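Local coordinates for protein acetamidase (Bacillus halodurans, PDB 2II1) that binds calcium ions and probably hydrolyses carbon-nitrogen bonds in linear amides other than peptides, at residues G88-A93 and K109-E114; I77-I82 and T165-P170; I3-E8 and V19-C24; P63-G68 and G175-L180; G269-S274 and A283-A288. All blocks are in the same frame, centred on the assembly; numbering follows the deposited sequence.

Interactions 2 and 5 belong to one large mixed sheet: interaction 2 lies in its buried middle, interaction 5 at the edge that meets the second subunit. Interaction 4 is a buried pairing in the neighbouring sheet, and interaction 3, partly buried, packs edge strand 3-5 of the large sheet on that neighbour. Interactions 3 and 4 share that second sheet through strands 22-25 and 60-67, while leucine and isoleucine side chains join interactions 2 and 4. Interaction 1, partly buried, stands apart in a small antiparallel sheet. Backbone ladders hold four contacts; interaction 3 relies on side chains. Aliphatic contacts mark the centre, interactions 1 and 4 add Met-aromatic and CH-pi contacts, and interaction 5 adds charge and water.

Interaction 1 (G88-A93 and K109-E114); sequences GVMTAA and KLFPIE
Met90, present here as selenomethionine, crosses the ring of Phe111 obliquely on one face of an antiparallel strand pair. Its CB lies 3.7 Å from Phe111 CE1, and CG, anti to the carbonyl carbon (chi1 -64°), closes to 3.4 Å from that same CE1. The chain stays extended through chi2, which brings SE to the far end of the ring, 3.6 Å from Phe111 CZ. This is a Met-aromatic contact: SE stands 4.4 Å from the Phe111 centroid, 46° off the ring normal. A bend at chi3 (81°) then carries the terminal methyl away from the ring; Met263 of the second subunit also packs on this residue. Gly88, paired with Phe111, sets its carbonyl O at the edge of the ring, and an alanine in place of Phe111 would probably cost the selenium its aromatic partner and remove the ring edge beside Gly88 O. Four backbone bonds fix the register, among them Gly88 N to Phe111 O at 2.7 Å and Lys109 N to Met90 O at 2.8 Å. Val89 and Leu110 point together to the other face, and the Val89 backbone bonds to Glu198, a calcium ligand. The chemistry thus divides: directional backbone bonds set the alignment of strands 87-92 and 107-114, while polarisable selenium and ring pack together on one face, where Met90 also meets the second subunit.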
# COMPACT_ATOMS: atom_id res chain seq x y z
N GLY A 88 -11.74 0.09 23.40
CA GLY A 88 -10.83 -0.79 22.70
C GLY A 88 -9.54 -1.06 23.46
O GLY A 88 -9.34 -0.52 24.54
N VAL A 89 -8.68 -1.88 22.89
CA VAL A 89 -7.44 -2.35 23.54
C VAL A 89 -6.34 -2.61 22.47
O VAL A 89 -6.59 -3.14 21.37
CB VAL A 89 -7.65 -3.65 24.40
CG1 VAL A 89 -6.36 -4.10 25.08
CG2 VAL A 89 -8.74 -3.46 25.46
N MSE A 90 -5.12 -2.18 22.81
CA MSE A 90 -3.94 -2.51 22.03
C MSE A 90 -2.86 -3.07 22.96
O MSE A 90 -2.75 -2.69 24.14
CB MSE A 90 -3.38 -1.27 21.31
CG MSE A 90 -4.30 -0.67 20.26
SE MSE A 90 -3.40 0.71 19.16
CE MSE A 90 -2.53 -0.50 17.98
N THR A 91 -2.06 -3.96 22.37
CA THR A 91 -0.92 -4.58 22.99
C THR A 91 0.36 -4.41 22.12
O THR A 91 0.37 -4.77 20.93
CB THR A 91 -1.19 -6.11 23.24
OG1 THR A 91 -1.22 -6.80 21.99
CG2 THR A 91 -2.49 -6.33 23.97
N ALA A 92 1.40 -3.83 22.72
CA ALA A 92 2.76 -3.82 22.16
C ALA A 92 3.59 -4.89 22.88
O ALA A 92 3.76 -4.81 24.09
CB ALA A 92 3.41 -2.44 22.34
N ALA A 93 4.10 -5.88 22.12
CA ALA A 93 4.90 -7.02 22.65
C ALA A 93 6.23 -7.16 21.92
O ALA A 93 6.24 -7.43 20.72
CB ALA A 93 4.12 -8.33 22.53
N LYS A 109 -2.70 -0.93 26.36
CA LYS A 109 -3.34 0.36 26.47
C LYS A 109 -4.81 0.29 26.05
O LYS A 109 -5.17 -0.37 25.05
CB LYS A 109 -2.57 1.38 25.64
CG LYS A 109 -3.09 2.80 25.73
CD LYS A 109 -2.48 3.64 24.62
CE LYS A 109 -3.16 4.99 24.52
NZ LYS A 109 -3.17 5.74 25.81
N LEU A 110 -5.63 1.00 26.82
CA LEU A 110 -7.09 1.06 26.63
C LEU A 110 -7.51 2.36 25.95
O LEU A 110 -6.99 3.44 26.25
CB LEU A 110 -7.84 0.83 27.97
CG LEU A 110 -7.81 -0.63 28.50
CD1 LEU A 110 -8.44 -0.79 29.89
CD2 LEU A 110 -8.52 -1.54 27.54
N PHE A 111 -8.45 2.24 25.02
CA PHE A 111 -8.90 3.36 24.21
C PHE A 111 -10.38 3.49 24.39
O PHE A 111 -11.15 2.71 23.83
CB PHE A 111 -8.60 3.14 22.71
CG PHE A 111 -7.15 3.06 22.40
CD1 PHE A 111 -6.43 1.90 22.70
CD2 PHE A 111 -6.48 4.14 21.85
CE1 PHE A 111 -5.07 1.81 22.45
CE2 PHE A 111 -5.11 4.06 21.59
CZ PHE A 111 -4.40 2.89 21.90
N PRO A 112 -10.80 4.48 25.19
CA PRO A 112 -12.21 4.88 25.19
C PRO A 112 -12.70 5.30 23.80
O PRO A 112 -12.00 6.01 23.05
CB PRO A 112 -12.27 6.07 26.15
CG PRO A 112 -10.90 6.23 26.73
CD PRO A 112 -9.96 5.25 26.12
N ILE A 113 -13.91 4.86 23.46
CA ILE A 113 -14.59 5.33 22.27
C ILE A 113 -15.55 6.41 22.73
O ILE A 113 -16.32 6.17 23.65
CB ILE A 113 -15.39 4.22 21.60
CG1 ILE A 113 -14.48 3.05 21.26
CG2 ILE A 113 -16.09 4.74 20.34
CD1 ILE A 113 -13.10 3.47 20.80
N GLU A 114 -15.46 7.58 22.12
CA GLU A 114 -16.22 8.75 22.53
C GLU A 114 -16.68 9.50 21.30
O GLU A 114 -15.85 10.01 20.54
CB GLU A 114 -15.30 9.64 23.37
CG GLU A 114 -15.94 10.53 24.38
CD GLU A 114 -14.87 11.16 25.23
OE1 GLU A 114 -14.41 10.50 26.19
OE2 GLU A 114 -14.44 12.29 24.88

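Interaction 2 (I77-I82 and T165-P170); sequences IEILDI and TTVYLP
This is a buried antiparallel strand pairing in the middle of the large mixed sheet, where strand 74-84 lies between strands 166-170 and 201-210. Three backbone bonds carry it. Ile77 and Val167 exchange two, Ile77 N to Val167 O at 2.8 Å and Val167 N to Ile77 O at 2.7 Å; the first donor sits nearly along the C=O axis, the second in the carbonyl plane. The third, Ile79 N to Thr165 O at 3.0 Å, is nearly straight (169°) and runs to the residue just before strand 166-170. Thr165 OG1 bonds instead to Asp160 O. Ile77 CG1 is anti to the carbonyl carbon, so that the side chain crosses Leu169 obliquely, Ile77 CD1 to Leu169 CD1 being 4.1 Å, while the CB atoms of Ile77 and Val167 stand 4.3 Å apart. Ile79 adds its CG1 at 4.3 Å from Val167 CG2. Further along strand 74-84, Leu80 and Asp81 both face Thr204 of strand 201-210, a classic beta bulge in which Leu80 takes a helix-like psi of -37°. The aliphatic groups meet a second sheet: Ile77 and Leu169 both touch Leu178, and Ile79 packs on Ile132. On the other face Glu78 and Thr166 lie side by side and point the same way, Glu78 CG 3.8 Å from Thr166 OG1. The glutamate chain then bends at chi2, and its carboxylate leads away from strand 166-170.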
# COMPACT_ATOMS: atom_id res chain seq x y z
N ILE A 77 -21.42 -10.51 0.26
CA ILE A 77 -21.74 -10.09 1.62
C ILE A 77 -21.65 -8.58 1.77
O ILE A 77 -20.57 -7.99 1.68
CB ILE A 77 -20.84 -10.74 2.67
CG1 ILE A 77 -20.86 -12.27 2.50
CG2 ILE A 77 -21.29 -10.27 4.08
CD1 ILE A 77 -19.55 -12.99 2.88
N GLU A 78 -22.80 -7.97 2.00
CA GLU A 78 -22.93 -6.54 2.10
C GLU A 78 -22.87 -6.11 3.56
O GLU A 78 -23.75 -6.45 4.35
CB GLU A 78 -24.25 -6.15 1.46
CG GLU A 78 -24.30 -6.62 -0.04
CD GLU A 78 -25.65 -7.17 -0.49
OE1 GLU A 78 -26.51 -6.38 -0.96
OE2 GLU A 78 -25.85 -8.41 -0.40
N ILE A 79 -21.83 -5.39 3.94
CA ILE A 79 -21.67 -4.91 5.33
C ILE A 79 -22.57 -3.67 5.46
O ILE A 79 -22.29 -2.62 4.89
CB ILE A 79 -20.18 -4.57 5.73
CG1 ILE A 79 -19.23 -5.73 5.38
CG2 ILE A 79 -20.04 -4.27 7.21
CD1 ILE A 79 -19.53 -7.06 6.10
N LEU A 80 -23.69 -3.85 6.14
CA LEU A 80 -24.66 -2.77 6.30
C LEU A 80 -24.26 -1.87 7.47
O LEU A 80 -24.38 -0.64 7.39
CB LEU A 80 -26.08 -3.35 6.47
CG LEU A 80 -26.58 -4.28 5.35
CD1 LEU A 80 -27.99 -4.83 5.64
CD2 LEU A 80 -26.58 -3.53 4.02
N ASP A 81 -23.73 -2.46 8.55
CA ASP A 81 -23.41 -1.69 9.78
C ASP A 81 -22.45 -2.42 10.69
O ASP A 81 -22.49 -3.62 10.76
CB ASP A 81 -24.70 -1.39 10.56
CG ASP A 81 -24.47 -0.49 11.77
OD1 ASP A 81 -24.36 0.74 11.59
OD2 ASP A 81 -24.43 -1.01 12.90
N ILE A 82 -21.60 -1.68 11.39
CA ILE A 82 -20.75 -2.27 12.44
C ILE A 82 -20.88 -1.36 13.66
O ILE A 82 -20.66 -0.15 13.56
CB ILE A 82 -19.25 -2.36 12.06
CG1 ILE A 82 -19.06 -3.07 10.73
CG2 ILE A 82 -18.45 -3.06 13.16
CD1 ILE A 82 -17.60 -3.36 10.37
N THR A 165 -19.13 -1.68 2.28
CA THR A 165 -18.31 -2.55 1.44
C THR A 165 -19.04 -3.88 1.22
O THR A 165 -19.73 -4.38 2.13
CB THR A 165 -16.89 -2.77 2.09
OG1 THR A 165 -16.15 -1.54 2.11
CG2 THR A 165 -16.07 -3.83 1.35
N THR A 166 -18.96 -4.40 -0.01
CA THR A 166 -19.37 -5.76 -0.32
C THR A 166 -18.14 -6.67 -0.38
O THR A 166 -17.20 -6.34 -1.08
CB THR A 166 -20.07 -5.81 -1.69
OG1 THR A 166 -21.22 -4.96 -1.64
CG2 THR A 166 -20.51 -7.16 -2.02
N VAL A 167 -18.18 -7.80 0.35
CA VAL A 167 -17.09 -8.75 0.44
C VAL A 167 -17.50 -9.97 -0.37
O VAL A 167 -18.64 -10.40 -0.29
CB VAL A 167 -16.87 -9.22 1.90
CG1 VAL A 167 -15.63 -10.13 1.98
CG2 VAL A 167 -16.72 -8.05 2.80
N TYR A 168 -16.57 -10.54 -1.11
CA TYR A 168 -16.83 -11.81 -1.82
C TYR A 168 -15.90 -12.93 -1.34
O TYR A 168 -14.71 -12.79 -1.44
CB TYR A 168 -16.66 -11.62 -3.33
CG TYR A 168 -17.51 -10.51 -3.93
CD1 TYR A 168 -17.04 -9.20 -3.99
CD2 TYR A 168 -18.76 -10.78 -4.47
CE1 TYR A 168 -17.80 -8.18 -4.55
CE2 TYR A 168 -19.54 -9.75 -5.04
CZ TYR A 168 -19.04 -8.46 -5.06
OH TYR A 168 -19.78 -7.44 -5.62
N LEU A 169 -16.48 -14.03 -0.82
CA LEU A 169 -15.73 -15.22 -0.35
C LEU A 169 -16.16 -16.49 -1.10
O LEU A 169 -17.28 -16.55 -1.59
CB LEU A 169 -15.97 -15.46 1.14
CG LEU A 169 -15.43 -14.40 2.09
CD1 LEU A 169 -15.88 -14.72 3.50
CD2 LEU A 169 -13.89 -14.31 1.94
N PRO A 170 -15.27 -17.51 -1.19
CA PRO A 170 -15.63 -18.74 -1.88
C PRO A 170 -16.59 -19.60 -1.05
O PRO A 170 -16.56 -19.55 0.19
CB PRO A 170 -14.29 -19.45 -2.05
CG PRO A 170 -13.52 -19.00 -0.86
CD PRO A 170 -13.91 -17.60 -0.62

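Interaction 3 (I3-E8 and V19-C24); sequences IRLSNE and VPIASC
Leu5 holds CG anti to its carbonyl carbon (chi1 -49°), which sends both methyls across to the segment 19-24. Ile21 answers with CG1 in the crowded position between its backbone N and carbonyl carbon (chi1 67°), and so turns CD1 toward the leucine. The two chains cross obliquely, with Leu5 CD1 3.9 Å from Ile21 CD1 and 4.1 Å from Ile21 CG1. The other leucine branch presses hard on a small neighbour: Leu5 CD2 is 3.3 Å from Ala22 CB, tighter than ordinary van der Waals contact. Ile3, two residues earlier, extends CD1 toward Ser23 and Cys24, while its CG2 stays 4.4 Å from Ala22 CB. The backbones remain well apart, the strand axes approaching to 8.2 Å, so the contact is made by apolar side chains. Each strand takes its main-chain bonds elsewhere: Ile3 and Leu5 pair with Thr29, Ile31 and Glu33 of strand 28-34, whereas Ala22 and Cys24 pair with strand 60-67. Strands 3-5 and 22-24 run roughly antiparallel (153°). Such face-to-face packing, through side chains that both strands point toward each other, is characteristic of two stacked beta sheets; here it lays edge strand 3-5 of the large sheet over an outer part of the second.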
# COMPACT_ATOMS: atom_id res chain seq x y z
N ILE A 3 -31.77 -12.81 11.06
CA ILE A 3 -31.10 -13.87 11.83
C ILE A 3 -30.02 -13.25 12.76
O ILE A 3 -29.21 -12.44 12.31
CB ILE A 3 -30.49 -14.91 10.83
CG1 ILE A 3 -31.65 -15.54 10.03
CG2 ILE A 3 -29.65 -15.98 11.54
CD1 ILE A 3 -31.25 -16.59 9.07
N ARG A 4 -30.03 -13.60 14.06
CA ARG A 4 -29.06 -13.05 15.01
C ARG A 4 -28.23 -14.15 15.71
O ARG A 4 -28.79 -15.08 16.29
CB ARG A 4 -29.73 -12.17 16.05
CG ARG A 4 -28.76 -11.60 17.08
CD ARG A 4 -29.49 -10.74 18.09
NE ARG A 4 -30.05 -9.56 17.44
CZ ARG A 4 -29.48 -8.36 17.37
NH1 ARG A 4 -28.30 -8.12 17.96
NH2 ARG A 4 -30.09 -7.38 16.72
N LEU A 5 -26.91 -14.00 15.64
CA LEU A 5 -25.94 -14.91 16.26
C LEU A 5 -25.25 -14.22 17.46
O LEU A 5 -24.68 -13.13 17.32
CB LEU A 5 -24.88 -15.35 15.24
CG LEU A 5 -25.39 -15.86 13.87
CD1 LEU A 5 -24.31 -16.53 13.05
CD2 LEU A 5 -26.55 -16.78 14.03
N SER A 6 -25.29 -14.87 18.62
CA SER A 6 -24.66 -14.32 19.84
C SER A 6 -23.20 -14.73 19.91
O SER A 6 -22.79 -15.68 19.26
CB SER A 6 -25.37 -14.82 21.10
OG SER A 6 -25.04 -16.17 21.36
N ASN A 7 -22.44 -14.02 20.74
CA ASN A 7 -21.00 -14.21 20.82
C ASN A 7 -20.65 -15.39 21.71
O ASN A 7 -19.48 -15.65 21.97
CB ASN A 7 -20.28 -12.91 21.24
CG ASN A 7 -20.63 -12.44 22.66
OD1 ASN A 7 -21.10 -13.21 23.49
ND2 ASN A 7 -20.39 -11.17 22.93
N GLU A 8 -21.68 -16.10 22.18
CA GLU A 8 -21.52 -17.31 22.97
C GLU A 8 -21.10 -18.48 22.11
O GLU A 8 -20.54 -19.44 22.62
CB GLU A 8 -22.82 -17.66 23.69
CG GLU A 8 -22.95 -16.96 25.03
CD GLU A 8 -24.27 -17.23 25.74
OE1 GLU A 8 -24.87 -18.32 25.53
OE2 GLU A 8 -24.69 -16.35 26.52
N VAL A 19 -20.07 -27.39 13.41
CA VAL A 19 -21.51 -27.56 13.21
C VAL A 19 -22.14 -26.15 13.13
O VAL A 19 -21.82 -25.30 13.92
CB VAL A 19 -22.18 -28.43 14.31
CG1 VAL A 19 -23.65 -28.62 13.98
CG2 VAL A 19 -21.49 -29.78 14.43
N PRO A 20 -22.99 -25.90 12.13
CA PRO A 20 -23.60 -24.57 12.05
C PRO A 20 -24.42 -24.21 13.29
O PRO A 20 -25.18 -25.04 13.79
CB PRO A 20 -24.54 -24.68 10.85
CG PRO A 20 -24.01 -25.80 10.06
CD PRO A 20 -23.42 -26.77 11.03
N ILE A 21 -24.26 -22.98 13.77
CA ILE A 21 -25.07 -22.46 14.89
C ILE A 21 -26.37 -21.84 14.36
O ILE A 21 -27.26 -21.48 15.12
CB ILE A 21 -24.27 -21.43 15.77
CG1 ILE A 21 -23.97 -20.14 14.98
CG2 ILE A 21 -22.97 -22.04 16.28
CD1 ILE A 21 -23.13 -19.11 15.74
N ALA A 22 -26.48 -21.74 13.04
CA ALA A 22 -27.60 -21.05 12.45
C ALA A 22 -27.60 -21.21 10.95
O ALA A 22 -26.56 -21.56 10.34
CB ALA A 22 -27.55 -19.62 12.80
N SER A 23 -28.77 -21.00 10.36
CA SER A 23 -28.98 -21.11 8.93
C SER A 23 -29.69 -19.89 8.46
O SER A 23 -30.44 -19.29 9.24
CB SER A 23 -29.86 -22.30 8.58
OG SER A 23 -29.30 -23.52 9.01
N CYS A 24 -29.45 -19.53 7.19
CA CYS A 24 -30.25 -18.52 6.49
C CYS A 24 -30.47 -18.90 5.03
O CYS A 24 -29.94 -19.89 4.54
CB CYS A 24 -29.61 -17.13 6.59
SG CYS A 24 -28.13 -16.93 5.65

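Interaction 4 (P63-G68 and G175-L180); sequences PLYVEG and GALLAL
The ring of Tyr65 lies flat over Gly175. With CG anti to the backbone N (chi1 -162°), it brings its centroid to 3.4 Å from Gly175 CA, only 12° off the ring normal, a well-centred CH-pi contact. A CB on Gly175 would run into the ring, and the positive phi of this residue also favours glycine. Leu177 crosses the tyrosine obliquely, Tyr65 CD2 to Leu177 CD2 being 3.8 Å, while its CB rests 3.8 Å from CB of Pro63, which follows a cis peptide bond. An alanine in place of Tyr65 would probably lose the CH-pi contact with Gly175 CA and the packing of Leu177 against the ring. Gly175 O is gripped twice, by Val66 N at 2.9 Å and by Leu177 N at 2.7 Å; the second bond closes a classic gamma turn at Ala176. Leu64 and Leu178 exchange two backbone bonds, Leu64 N to Leu178 O at 2.8 Å the shorter, and direct their side chains to one face. There Leu64 meets Val30 of strand 28-34 and Val66 meets Val207 and Val209 of strand 201-210, while strand 22-25 pairs along the other edge of strand 60-67.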
# COMPACT_ATOMS: atom_id res chain seq x y z
N PRO A 63 -20.29 -21.06 12.98
CA PRO A 63 -20.52 -20.85 11.55
C PRO A 63 -21.99 -20.73 11.14
O PRO A 63 -22.84 -21.34 11.73
CB PRO A 63 -19.87 -22.06 10.88
CG PRO A 63 -19.63 -23.06 11.95
CD PRO A 63 -20.07 -22.49 13.27
N LEU A 64 -22.24 -19.92 10.13
CA LEU A 64 -23.58 -19.74 9.57
C LEU A 64 -23.69 -20.60 8.32
O LEU A 64 -22.85 -20.47 7.41
CB LEU A 64 -23.79 -18.26 9.21
CG LEU A 64 -25.02 -17.96 8.36
CD1 LEU A 64 -26.31 -18.05 9.20
CD2 LEU A 64 -24.87 -16.63 7.64
N TYR A 65 -24.73 -21.45 8.27
CA TYR A 65 -25.05 -22.24 7.07
C TYR A 65 -25.99 -21.43 6.17
O TYR A 65 -27.14 -21.12 6.55
CB TYR A 65 -25.72 -23.59 7.45
CG TYR A 65 -25.69 -24.62 6.33
CD1 TYR A 65 -26.59 -24.55 5.26
CD2 TYR A 65 -24.75 -25.65 6.32
CE1 TYR A 65 -26.57 -25.47 4.22
CE2 TYR A 65 -24.73 -26.60 5.28
CZ TYR A 65 -25.65 -26.49 4.23
OH TYR A 65 -25.66 -27.38 3.17
N VAL A 66 -25.49 -21.09 4.98
CA VAL A 66 -26.27 -20.38 3.96
C VAL A 66 -26.88 -21.43 3.00
O VAL A 66 -26.17 -22.04 2.18
CB VAL A 66 -25.39 -19.35 3.20
CG1 VAL A 66 -26.21 -18.52 2.21
CG2 VAL A 66 -24.66 -18.45 4.19
N GLU A 67 -28.18 -21.68 3.14
CA GLU A 67 -28.87 -22.71 2.31
C GLU A 67 -28.95 -22.21 0.88
O GLU A 67 -29.19 -21.03 0.67
CB GLU A 67 -30.28 -22.98 2.80
CG GLU A 67 -30.34 -23.54 4.20
CD GLU A 67 -31.70 -24.13 4.57
OE1 GLU A 67 -32.72 -23.99 3.82
OE2 GLU A 67 -31.75 -24.77 5.64
N GLY A 68 -28.73 -23.10 -0.08
CA GLY A 68 -28.64 -22.75 -1.50
C GLY A 68 -27.21 -22.56 -1.99
O GLY A 68 -26.95 -22.62 -3.21
N GLY A 175 -23.25 -24.91 1.90
CA GLY A 175 -23.63 -24.02 2.98
C GLY A 175 -22.62 -22.94 3.32
O GLY A 175 -22.92 -22.05 4.10
N ALA A 176 -21.40 -23.03 2.77
CA ALA A 176 -20.32 -22.00 2.98
C ALA A 176 -19.67 -22.05 4.36
O ALA A 176 -18.45 -22.21 4.45
CB ALA A 176 -20.84 -20.59 2.69
N LEU A 177 -20.50 -21.89 5.39
CA LEU A 177 -20.09 -21.83 6.81
C LEU A 177 -19.25 -20.59 7.10
O LEU A 177 -18.02 -20.67 7.25
CB LEU A 177 -19.37 -23.09 7.27
CG LEU A 177 -20.14 -24.40 7.04
CD1 LEU A 177 -19.24 -25.53 7.41
CD2 LEU A 177 -21.43 -24.45 7.81
N LEU A 178 -19.96 -19.47 7.17
CA LEU A 178 -19.41 -18.13 7.35
C LEU A 178 -19.25 -17.83 8.85
O LEU A 178 -20.11 -18.15 9.63
CB LEU A 178 -20.33 -17.06 6.72
CG LEU A 178 -19.92 -15.59 6.75
CD1 LEU A 178 -18.57 -15.32 6.08
CD2 LEU A 178 -21.00 -14.70 6.11
N ALA A 179 -18.13 -17.22 9.22
CA ALA A 179 -17.81 -16.88 10.60
C ALA A 179 -17.07 -15.54 10.54
O ALA A 179 -16.39 -15.26 9.56
CB ALA A 179 -16.91 -17.98 11.23
N LEU A 180 -17.24 -14.69 11.54
CA LEU A 180 -16.54 -13.42 11.53
C LEU A 180 -16.27 -12.92 12.92
O LEU A 180 -16.89 -13.37 13.88
CB LEU A 180 -17.26 -12.37 10.68
CG LEU A 180 -18.52 -11.70 11.21
CD1 LEU A 180 -18.22 -10.72 12.37
CD2 LEU A 180 -19.21 -11.01 10.06

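Interaction 5 (G269-S274 and A283-A288); sequences GDLYVS and ARFSLA
Phe285 packs tightly on one face of the hairpin. Its ring, with CG anti to the backbone N, lies against the main chain of Gly269 and Asp270: Asp270 O sits 3.8 Å above the ring plane over its centre, and Phe285 CZ is 3.6 Å from Gly269 C. A CB on Gly269 would collide with the ring. Leu271 crosses the phenylalanine at about a right angle, its CB 4.0 Å from Phe285 CD2, and Thr243 and Met246 of helix 235-253 and Leu265 of helix 258-268 pack on the same ring. On the face of the sheet that carries Asp270, Tyr272, Arg284 and Ser286, the arginine and tyrosine are packed closely as well. Arg284 starts from the crowded chi1 position (58°) and extends, so that Tyr272 CB lies over one guanidinium face, toward its rim. NH1 of Arg284 gives two weak bonds, to Val273 O at 3.1 Å and to Ser274 OG at 3.2 Å. NH2 makes salt bridges to Asp160 and Asp189, which would probably keep this buried arginine charged. Ser286 CB comes to the edge of the Tyr272 ring, 3.7 Å from Tyr272 CE2. The looser part is the Asp270 and Ser286 end, where a water bridges the strands, donating to Asp270 OD2 at 2.9 Å and to Ser286 O at 2.8 Å, while Asp270 OD1 turns to Lys159 of the second subunit. Four nearly straight backbone bonds join Asp270 to Ser286 and Tyr272 to Arg284. The arrangement is that of a beta hairpin, strands 270-275 and 281-288, whose edge strand 270-275 also makes backbone hydrogen bonds from Leu271 to the second subunit.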
# COMPACT_ATOMS: atom_id res chain seq x y z
N GLY A 269 -4.15 1.50 -11.55
CA GLY A 269 -4.51 0.79 -10.35
C GLY A 269 -3.49 0.98 -9.26
O GLY A 269 -2.41 1.49 -9.52
N ASP A 270 -3.82 0.57 -8.05
CA ASP A 270 -2.85 0.62 -6.94
C ASP A 270 -2.75 -0.68 -6.15
O ASP A 270 -3.76 -1.30 -5.82
CB ASP A 270 -3.23 1.73 -5.99
CG ASP A 270 -3.13 3.10 -6.62
OD1 ASP A 270 -2.01 3.63 -6.71
OD2 ASP A 270 -4.18 3.66 -6.99
N LEU A 271 -1.51 -1.06 -5.82
CA LEU A 271 -1.26 -2.20 -4.98
C LEU A 271 -1.17 -1.68 -3.57
O LEU A 271 -0.38 -0.79 -3.29
CB LEU A 271 0.06 -2.88 -5.37
CG LEU A 271 0.51 -4.09 -4.57
CD1 LEU A 271 -0.48 -5.24 -4.71
CD2 LEU A 271 1.92 -4.45 -5.08
N TYR A 272 -1.96 -2.27 -2.68
CA TYR A 272 -1.99 -1.90 -1.27
C TYR A 272 -1.68 -3.10 -0.38
O TYR A 272 -1.86 -4.25 -0.76
CB TYR A 272 -3.37 -1.39 -0.87
CG TYR A 272 -3.82 -0.09 -1.51
CD1 TYR A 272 -3.10 1.10 -1.30
CD2 TYR A 272 -4.96 -0.04 -2.31
CE1 TYR A 272 -3.51 2.29 -1.87
CE2 TYR A 272 -5.38 1.16 -2.88
CZ TYR A 272 -4.64 2.32 -2.66
OH TYR A 272 -5.06 3.49 -3.21
N VAL A 273 -1.26 -2.76 0.84
CA VAL A 273 -0.90 -3.69 1.88
C VAL A 273 -2.03 -3.73 2.90
O VAL A 273 -2.51 -2.68 3.34
CB VAL A 273 0.39 -3.20 2.59
CG1 VAL A 273 0.57 -3.86 3.94
CG2 VAL A 273 1.63 -3.41 1.69
N SER A 274 -2.47 -4.93 3.27
CA SER A 274 -3.51 -5.08 4.28
C SER A 274 -2.88 -5.17 5.66
O SER A 274 -3.19 -4.36 6.52
CB SER A 274 -4.40 -6.31 4.02
OG SER A 274 -5.30 -6.06 2.95
N ALA A 283 -2.21 -8.64 0.92
CA ALA A 283 -2.09 -7.49 0.02
C ALA A 283 -3.35 -7.42 -0.81
O ALA A 283 -4.08 -8.44 -0.92
CB ALA A 283 -0.88 -7.66 -0.89
N ARG A 284 -3.64 -6.24 -1.34
CA ARG A 284 -4.78 -6.08 -2.28
C ARG A 284 -4.47 -5.17 -3.44
O ARG A 284 -3.80 -4.16 -3.28
CB ARG A 284 -6.09 -5.61 -1.60
CG ARG A 284 -6.04 -4.31 -0.85
CD ARG A 284 -7.09 -4.28 0.27
NE ARG A 284 -7.24 -2.92 0.80
CZ ARG A 284 -6.41 -2.35 1.67
NH1 ARG A 284 -5.36 -3.00 2.13
NH2 ARG A 284 -6.62 -1.10 2.07
N PHE A 285 -4.95 -5.55 -4.62
CA PHE A 285 -4.89 -4.66 -5.78
C PHE A 285 -6.25 -4.05 -6.02
O PHE A 285 -7.24 -4.79 -6.17
CB PHE A 285 -4.44 -5.37 -7.07
CG PHE A 285 -3.93 -4.41 -8.10
CD1 PHE A 285 -4.79 -3.72 -8.92
CD2 PHE A 285 -2.58 -4.11 -8.14
CE1 PHE A 285 -4.31 -2.77 -9.81
CE2 PHE A 285 -2.10 -3.20 -9.03
CZ PHE A 285 -2.97 -2.53 -9.88
N SER A 286 -6.26 -2.72 -6.13
CA SER A 286 -7.47 -1.92 -6.22
C SER A 286 -7.52 -1.12 -7.54
O SER A 286 -6.54 -0.43 -7.91
CB SER A 286 -7.54 -0.98 -5.03
OG SER A 286 -8.60 -0.07 -5.12
N LEU A 287 -8.66 -1.22 -8.23
CA LEU A 287 -8.92 -0.41 -9.41
C LEU A 287 -10.33 0.24 -9.35
O LEU A 287 -11.30 -0.42 -8.96
CB LEU A 287 -8.77 -1.28 -10.65
CG LEU A 287 -8.87 -0.62 -12.01
CD1 LEU A 287 -7.63 0.29 -12.34
CD2 LEU A 287 -9.09 -1.69 -13.07
N ALA A 288 -10.43 1.50 -9.79
CA ALA A 288 -11.67 2.28 -9.79
C ALA A 288 -12.81 1.63 -10.59
O ALA A 288 -12.59 1.15 -11.70
CB ALA A 288 -11.42 3.69 -10.31
O HOH W 1 -6.73 2.22 -6.94